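Local coordinates for soluble lytic murein transglycosylase (Pseudomonas aeruginosa, PDB 5OHU), which turns over peptidoglycan as a lytic transglycosylase, acting both exolytically and endolytically on the cell-wall polymer, at residues Q347-S350 / L351-Q355; N357-E360 / P361-L364; R372-Y375 / G376-A380. All coordinates share one frame; numbering follows the deposited sequence.

In the fold
The contacts follow one another along the chain, without nesting or crossing. Contact 1 lies in the last turns of helix 341-354. A short loop then leads into contact 2, which starts helix 360-368 running back in the opposite sense, and the two touch through side-chain packing. Contact 3 caps and begins the next helix, 374-383; its centre is about 16 Å from that of contact 1 and about 17 Å from that of contact 2. Asp373 and Tyr375 reach back to the start of helix 341-354, while other side chains of contact 3 meet helices 595-600 and 605-624, tying helix 374-383 to the C-terminal part of the chain.

Contact 1: Q347-S350 / L351-Q355; sequences QARS and LQLAQ
One face of the Arg349 guanidinium carries Leu353, whose CD2 sits 3.6 Å above the plane and displaced toward its rim, while the side-chain amide oxygen OE1 of Gln352 lies at the edge, in the guanidinium plane. This i, i+3, i+4 cluster rides on the closing turns of the α-helix 341-354. The amide of Gln352 stands almost perpendicular to the guanidinium, the two planes being 88° apart. Arg349 NH1 gives Gln352 OE1 a weak hydrogen bond of 2.8 Å, bent to 143° at the hydrogen. The same OE1 is also bonded to Tyr365 OH of helix 360-368, a second grip that should help to hold the amide in its orientation. A bend at chi2 (72°) turns the Arg349 chain along the helix instead of straight outward, bringing its head over Leu353 and beside Gln352. Near the head lie Arg382, a like charge, and Asp596 of helix 595-600, a long and weak ion-pair partner that may partly offset it. Beneath the side chains runs regular helical bonding, including Leu353 N to Arg349 O at 2.9 Å and Ala354 N to Ser350 O at 2.8 Å. Ser350 takes part in it through its carbonyl, its hydroxyl being bonded one turn back to Trp346 O. Leu353 CG rests 3.5 Å from Arg349 O, and Ala354 CB comes to 3.3 Å from Ser350 O.

Contact 2: N357-E360 / P361-L364; sequences NSKE and PIAL
With chi1 at 174°, Ser358 swings OG away from its own backbone N and beside its carbonyl carbon, where the hydroxyl meets Pro361 CD at 3.7 Å and accepts from Glu360 N at 3.1 Å. That capping bond, nearly straight at 158°, closes an ST turn leading into helix 360-368. Pro361 has no N-H to offer, as suits a proline in the first turn of a helix, and its ring packs against the backbone that precedes it, with CD 3.3 Å from Ser358 O. The Lys359 carbonyl oxygen takes two donors, Ile362 N and a water. Ile362 N bonds to it at 3.1 Å, coming from above the carbonyl plane, 45° out of it. The water donates to Lys359 O at 2.8 Å and accepts from Ala363 N at 3.0 Å, thus bridging the i to i+4 pair that in a regular turn would bond directly but here stands 4.3 Å apart between Lys359 O and Ala363 N. Ile362 adds CG1 beside the same oxygen, and Leu364 lays CG against Glu360 O. Helix 360-368 runs antiparallel to helix 341-354, forming a helical hairpin: Glu360 packs on Leu351, Pro361 on Gln352, and Leu364 on Ala348 and Leu351, while Lys359, Ile362 and Ala363 lie toward the solvent-facing side.

Contact 3: R372-Y375 / G376-A380; sequences RDFY and GFLAA
Leu378 leans back on Phe374 one helical turn earlier. Its CB lies 3.7 Å from Tyr375 O, and the atoms from CG outward meet Phe374. CG, 3.6 Å from Phe374 O, stands over the Phe374 ring in a CH-pi contact, 4.1 Å from its centroid and 25° off the normal. Of the two tips, CD1 approaches Phe374 CE2 at 3.6 Å and CD2 approaches CZ at 3.8 Å, so the fork spreads over one face, near the CE2-CZ rim. A chi1 of 172° in Phe374, with CG opposite the backbone N, sends the ring mainly outward from the helix, where the leucine can lie over it. The edge of the Phe374 ring meets Tyr375, with Phe374 CD2 above the centre of the Tyr375 ring. Tyr375 OH is bonded to Glu600, Gln612 and Arg342, which fix the far end of that ring. Phe377 CD2 comes to 3.1 Å of Asp373 O, obliquely to its ring. The same oxygen accepts Phe377 N at 3.1 Å, the first full-turn bond of the helix. Asp373 also uses OD1, taking Gly376 N on its anti side at 3.2 Å, tilted 31° out of the carboxylate plane, while OD2 is held by Ser341 OG at the start of helix 341-354. Phe374 fits against helices 595-600 and 605-624, Leu378 against 595-600, and Phe377 meets Tyr387 edge-to-face. An aspartate N-cap followed by an aromatic-aliphatic i, i+4 pair thus opens helix 374-383 within the buried junction between these helices.

Contact 1: Q347-S350 / L351-Q355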
loop_
_atom_site.group_PDB
_atom_site.type_symbol
_atom_site.label_atom_id
_atom_site.label_comp_id
_atom_site.label_asym_id
_atom_site.label_seq_id
_atom_site.Cartn_x
_atom_site.Cartn_y
_atom_site.Cartn_z
ATOM N N GLN A 347 -8.884 7.159 23.831
ATOM C CA GLN A 347 -8.938 6.995 25.279
ATOM C C GLN A 347 -9.492 8.250 25.955
ATOM O O GLN A 347 -10.408 8.171 26.786
ATOM C CB GLN A 347 -7.562 6.651 25.840
ATOM C CG GLN A 347 -7.574 6.646 27.359
ATOM C CD GLN A 347 -6.312 6.039 27.947
ATOM O OE1 GLN A 347 -5.514 6.731 28.554
ATOM N NE2 GLN A 347 -6.126 4.737 27.748
ATOM N N ALA A 348 -8.941 9.417 25.610
ATOM C CA ALA A 348 -9.451 10.674 26.152
ATOM C C ALA A 348 -10.912 10.894 25.767
ATOM O O ALA A 348 -11.731 11.275 26.610
ATOM C CB ALA A 348 -8.590 11.840 25.661
ATOM N N ARG A 349 -11.265 10.625 24.504
ATOM C CA ARG A 349 -12.600 10.975 24.017
ATOM C C ARG A 349 -13.669 10.020 24.544
ATOM O O ARG A 349 -14.775 10.457 24.902
ATOM C CB ARG A 349 -12.614 11.022 22.477
ATOM C CG ARG A 349 -14.020 11.246 21.850
ATOM C CD ARG A 349 -14.444 12.703 22.099
ATOM N NE ARG A 349 -15.796 12.988 21.615
ATOM C CZ ARG A 349 -16.588 13.968 22.056
ATOM N NH1 ARG A 349 -16.191 14.777 23.021
ATOM N NH2 ARG A 349 -17.792 14.125 21.535
ATOM N N SER A 350 -13.363 8.722 24.629
ATOM C CA SER A 350 -14.343 7.814 25.218
ATOM C C SER A 350 -14.539 8.107 26.701
ATOM O O SER A 350 -15.662 8.006 27.206
ATOM C CB SER A 350 -13.947 6.349 24.990
ATOM O OG SER A 350 -12.712 6.029 25.612
ATOM N N LEU A 351 -13.470 8.489 27.412
ATOM C CA LEU A 351 -13.625 8.891 28.811
ATOM C C LEU A 351 -14.539 10.115 28.928
ATOM O O LEU A 351 -15.463 10.147 29.749
ATOM C CB LEU A 351 -12.249 9.167 29.444
ATOM C CG LEU A 351 -12.255 9.497 30.954
ATOM C CD1 LEU A 351 -12.997 8.420 31.776
ATOM C CD2 LEU A 351 -10.835 9.720 31.532
ATOM N N GLN A 352 -14.308 11.124 28.091
ATOM C CA GLN A 352 -15.138 12.321 28.119
ATOM C C GLN A 352 -16.601 11.995 27.820
ATOM O O GLN A 352 -17.515 12.560 28.436
ATOM C CB GLN A 352 -14.573 13.340 27.126
ATOM C CG GLN A 352 -15.444 14.547 26.897
ATOM C CD GLN A 352 -14.835 15.534 25.912
ATOM O OE1 GLN A 352 -14.221 15.144 24.918
ATOM N NE2 GLN A 352 -15.028 16.814 26.175
ATOM N N LEU A 353 -16.848 11.060 26.905
ATOM C CA LEU A 353 -18.228 10.677 26.608
ATOM C C LEU A 353 -18.820 9.831 27.729
ATOM O O LEU A 353 -20.013 9.949 28.040
ATOM C CB LEU A 353 -18.292 9.932 25.273
ATOM C CG LEU A 353 -18.132 10.795 24.015
ATOM C CD1 LEU A 353 -17.868 9.926 22.764
ATOM C CD2 LEU A 353 -19.342 11.724 23.787
ATOM N N ALA A 354 -17.999 8.989 28.367
ATOM C CA ALA A 354 -18.493 8.181 29.475
ATOM C C ALA A 354 -18.771 9.023 30.708
ATOM O O ALA A 354 -19.616 8.653 31.530
ATOM C CB ALA A 354 -17.491 7.084 29.829
ATOM N N GLN A 355 -18.073 10.143 30.856
ATOM C CA GLN A 355 -18.147 10.977 32.056
ATOM C C GLN A 355 -18.043 12.431 31.628
ATOM O O GLN A 355 -16.971 13.046 31.696
ATOM C CB GLN A 355 -17.048 10.609 33.052
ATOM C CG GLN A 355 -17.227 9.254 33.694
ATOM C CD GLN A 355 -16.091 8.924 34.639
ATOM O OE1 GLN A 355 -15.496 9.818 35.252
ATOM N NE2 GLN A 355 -15.782 7.638 34.766
#

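Contact 2: N357-E360 / P361-L364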
loop_
_atom_site.group_PDB
_atom_site.type_symbol
_atom_site.label_atom_id
_atom_site.label_comp_id
_atom_site.label_asym_id
_atom_site.label_seq_id
_atom_site.Cartn_x
_atom_site.Cartn_y
_atom_site.Cartn_z
ATOM N N ASN A 357 -18.661 15.166 32.822
ATOM C CA ASN A 357 -18.291 16.175 33.801
ATOM C C ASN A 357 -16.906 15.954 34.412
ATOM O O ASN A 357 -16.481 16.755 35.249
ATOM C CB ASN A 357 -19.359 16.240 34.890
ATOM C CG ASN A 357 -20.714 16.645 34.338
ATOM O OD1 ASN A 357 -20.797 17.434 33.394
ATOM N ND2 ASN A 357 -21.783 16.092 34.905
ATOM N N SER A 358 -16.183 14.916 33.994
ATOM C CA SER A 358 -14.856 14.653 34.529
ATOM C C SER A 358 -13.826 15.607 33.934
ATOM O O SER A 358 -13.869 15.941 32.745
ATOM C CB SER A 358 -14.450 13.206 34.240
ATOM O OG SER A 358 -13.109 12.974 34.628
ATOM N N LYS A 359 -12.887 16.038 34.771
ATOM C CA LYS A 359 -11.794 16.883 34.301
ATOM C C LYS A 359 -10.644 16.076 33.722
ATOM O O LYS A 359 -9.757 16.653 33.082
ATOM C CB LYS A 359 -11.267 17.767 35.440
ATOM C CG LYS A 359 -11.907 19.147 35.510
ATOM C CD LYS A 359 -13.318 19.082 36.079
ATOM C CE LYS A 359 -14.070 20.396 35.867
ATOM N NZ LYS A 359 -15.554 20.232 36.018
ATOM N N GLU A 360 -10.641 14.771 33.928
ATOM C CA GLU A 360 -9.527 13.908 33.555
ATOM C C GLU A 360 -9.232 13.887 32.051
ATOM O O GLU A 360 -8.065 13.735 31.668
ATOM C CB GLU A 360 -9.819 12.502 34.077
ATOM C CG GLU A 360 -8.664 11.544 34.025
ATOM C CD GLU A 360 -8.961 10.266 34.790
ATOM O OE1 GLU A 360 -9.989 10.222 35.503
ATOM O OE2 GLU A 360 -8.163 9.309 34.682
ATOM N N PRO A 361 -10.224 14.013 31.158
ATOM C CA PRO A 361 -9.884 14.050 29.721
ATOM C C PRO A 361 -8.987 15.223 29.327
ATOM O O PRO A 361 -8.234 15.092 28.359
ATOM C CB PRO A 361 -11.256 14.125 29.030
ATOM C CG PRO A 361 -12.183 13.416 29.970
ATOM C CD PRO A 361 -11.673 13.826 31.364
ATOM N N ILE A 362 -9.012 16.339 30.066
ATOM C CA ILE A 362 -8.187 17.507 29.729
ATOM C C ILE A 362 -6.713 17.126 29.612
ATOM O O ILE A 362 -6.073 17.341 28.573
ATOM C CB ILE A 362 -8.379 18.615 30.775
ATOM C CG1 ILE A 362 -9.787 19.195 30.687
ATOM C CG2 ILE A 362 -7.311 19.694 30.604
ATOM C CD1 ILE A 362 -10.094 20.119 31.846
ATOM N N ALA A 363 -6.143 16.578 30.689
ATOM C CA ALA A 363 -4.735 16.193 30.663
ATOM C C ALA A 363 -4.454 15.173 29.570
ATOM O O ALA A 363 -3.388 15.199 28.951
ATOM C CB ALA A 363 -4.308 15.639 32.022
ATOM N N LEU A 364 -5.393 14.259 29.320
ATOM C CA LEU A 364 -5.181 13.275 28.262
ATOM C C LEU A 364 -5.072 13.954 26.897
ATOM O O LEU A 364 -4.148 13.673 26.121
ATOM C CB LEU A 364 -6.304 12.235 28.290
ATOM C CG LEU A 364 -6.374 11.393 29.583
ATOM C CD1 LEU A 364 -7.604 10.501 29.590
ATOM C CD2 LEU A 364 -5.094 10.557 29.807
HETATM O O HOH W 1 -7.023 16.238 33.504
#

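Contact 3: R372-Y375 / G376-A380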
loop_
_atom_site.group_PDB
_atom_site.type_symbol
_atom_site.label_atom_id
_atom_site.label_comp_id
_atom_site.label_asym_id
_atom_site.label_seq_id
_atom_site.Cartn_x
_atom_site.Cartn_y
_atom_site.Cartn_z
ATOM N N ARG A 372 1.172 16.435 15.121
ATOM C CA ARG A 372 0.900 17.188 13.905
ATOM C C ARG A 372 -0.014 16.448 12.928
ATOM O O ARG A 372 -0.043 16.794 11.746
ATOM C CB ARG A 372 2.213 17.560 13.216
ATOM C CG ARG A 372 3.230 18.180 14.154
ATOM C CD ARG A 372 4.055 19.239 13.462
ATOM N NE ARG A 372 3.212 20.276 12.876
ATOM C CZ ARG A 372 3.676 21.384 12.302
ATOM N NH1 ARG A 372 4.982 21.605 12.239
ATOM N NH2 ARG A 372 2.833 22.269 11.794
ATOM N N ASP A 373 -0.770 15.455 13.385
ATOM C CA ASP A 373 -1.605 14.681 12.476
ATOM C C ASP A 373 -3.085 14.891 12.805
ATOM O O ASP A 373 -3.447 15.743 13.624
ATOM C CB ASP A 373 -1.198 13.209 12.498
ATOM C CG ASP A 373 -1.594 12.497 13.779
ATOM O OD1 ASP A 373 -1.893 13.159 14.793
ATOM O OD2 ASP A 373 -1.587 11.256 13.770
ATOM N N PHE A 374 -3.936 14.087 12.163
ATOM C CA PHE A 374 -5.385 14.233 12.299
ATOM C C PHE A 374 -5.832 14.172 13.754
ATOM O O PHE A 374 -6.642 14.993 14.194
ATOM C CB PHE A 374 -6.088 13.160 11.454
ATOM C CG PHE A 374 -7.584 13.081 11.665
ATOM C CD1 PHE A 374 -8.429 14.005 11.029
ATOM C CD2 PHE A 374 -8.144 12.124 12.509
ATOM C CE1 PHE A 374 -9.806 13.971 11.195
ATOM C CE2 PHE A 374 -9.531 12.066 12.673
ATOM C CZ PHE A 374 -10.366 13.004 12.021
ATOM N N TYR A 375 -5.326 13.196 14.522
ATOM C CA TYR A 375 -5.772 13.056 15.905
ATOM C C TYR A 375 -5.232 14.165 16.815
ATOM O O TYR A 375 -5.849 14.462 17.845
ATOM C CB TYR A 375 -5.372 11.675 16.440
ATOM C CG TYR A 375 -6.057 10.537 15.699
ATOM C CD1 TYR A 375 -7.403 10.243 15.926
ATOM C CD2 TYR A 375 -5.368 9.773 14.748
ATOM C CE1 TYR A 375 -8.055 9.225 15.229
ATOM C CE2 TYR A 375 -6.011 8.744 14.058
ATOM C CZ TYR A 375 -7.348 8.468 14.312
ATOM O OH TYR A 375 -7.976 7.451 13.624
ATOM N N GLY A 376 -4.091 14.773 16.478
ATOM C CA GLY A 376 -3.675 15.965 17.204
ATOM C C GLY A 376 -4.618 17.137 16.980
ATOM O O GLY A 376 -4.940 17.870 17.913
ATOM N N PHE A 377 -5.078 17.324 15.741
ATOM C CA PHE A 377 -6.102 18.330 15.469
ATOM C C PHE A 377 -7.369 18.062 16.277
ATOM O O PHE A 377 -7.929 18.977 16.890
ATOM C CB PHE A 377 -6.418 18.370 13.970
ATOM C CG PHE A 377 -5.322 18.982 13.130
ATOM C CD1 PHE A 377 -4.961 20.318 13.295
ATOM C CD2 PHE A 377 -4.661 18.228 12.183
ATOM C CE1 PHE A 377 -3.948 20.886 12.498
ATOM C CE2 PHE A 377 -3.663 18.762 11.409
ATOM C CZ PHE A 377 -3.298 20.088 11.553
ATOM N N LEU A 378 -7.833 16.804 16.291
ATOM C CA LEU A 378 -9.024 16.463 17.065
ATOM C C LEU A 378 -8.836 16.781 18.543
ATOM O O LEU A 378 -9.725 17.354 19.174
ATOM C CB LEU A 378 -9.373 14.986 16.892
ATOM C CG LEU A 378 -9.955 14.472 15.578
ATOM C CD1 LEU A 378 -10.763 13.237 15.890
ATOM C CD2 LEU A 378 -10.821 15.518 14.843
ATOM N N ALA A 379 -7.687 16.407 19.119
ATOM C CA ALA A 379 -7.440 16.730 20.523
ATOM C C ALA A 379 -7.484 18.235 20.758
ATOM O O ALA A 379 -8.094 18.703 21.729
ATOM C CB ALA A 379 -6.092 16.158 20.974
ATOM N N ALA A 380 -6.828 19.015 19.892
ATOM C CA ALA A 380 -6.852 20.465 20.069
ATOM C C ALA A 380 -8.270 21.005 19.931
ATOM O O ALA A 380 -8.690 21.879 20.699
ATOM C CB ALA A 380 -5.922 21.139 19.068
#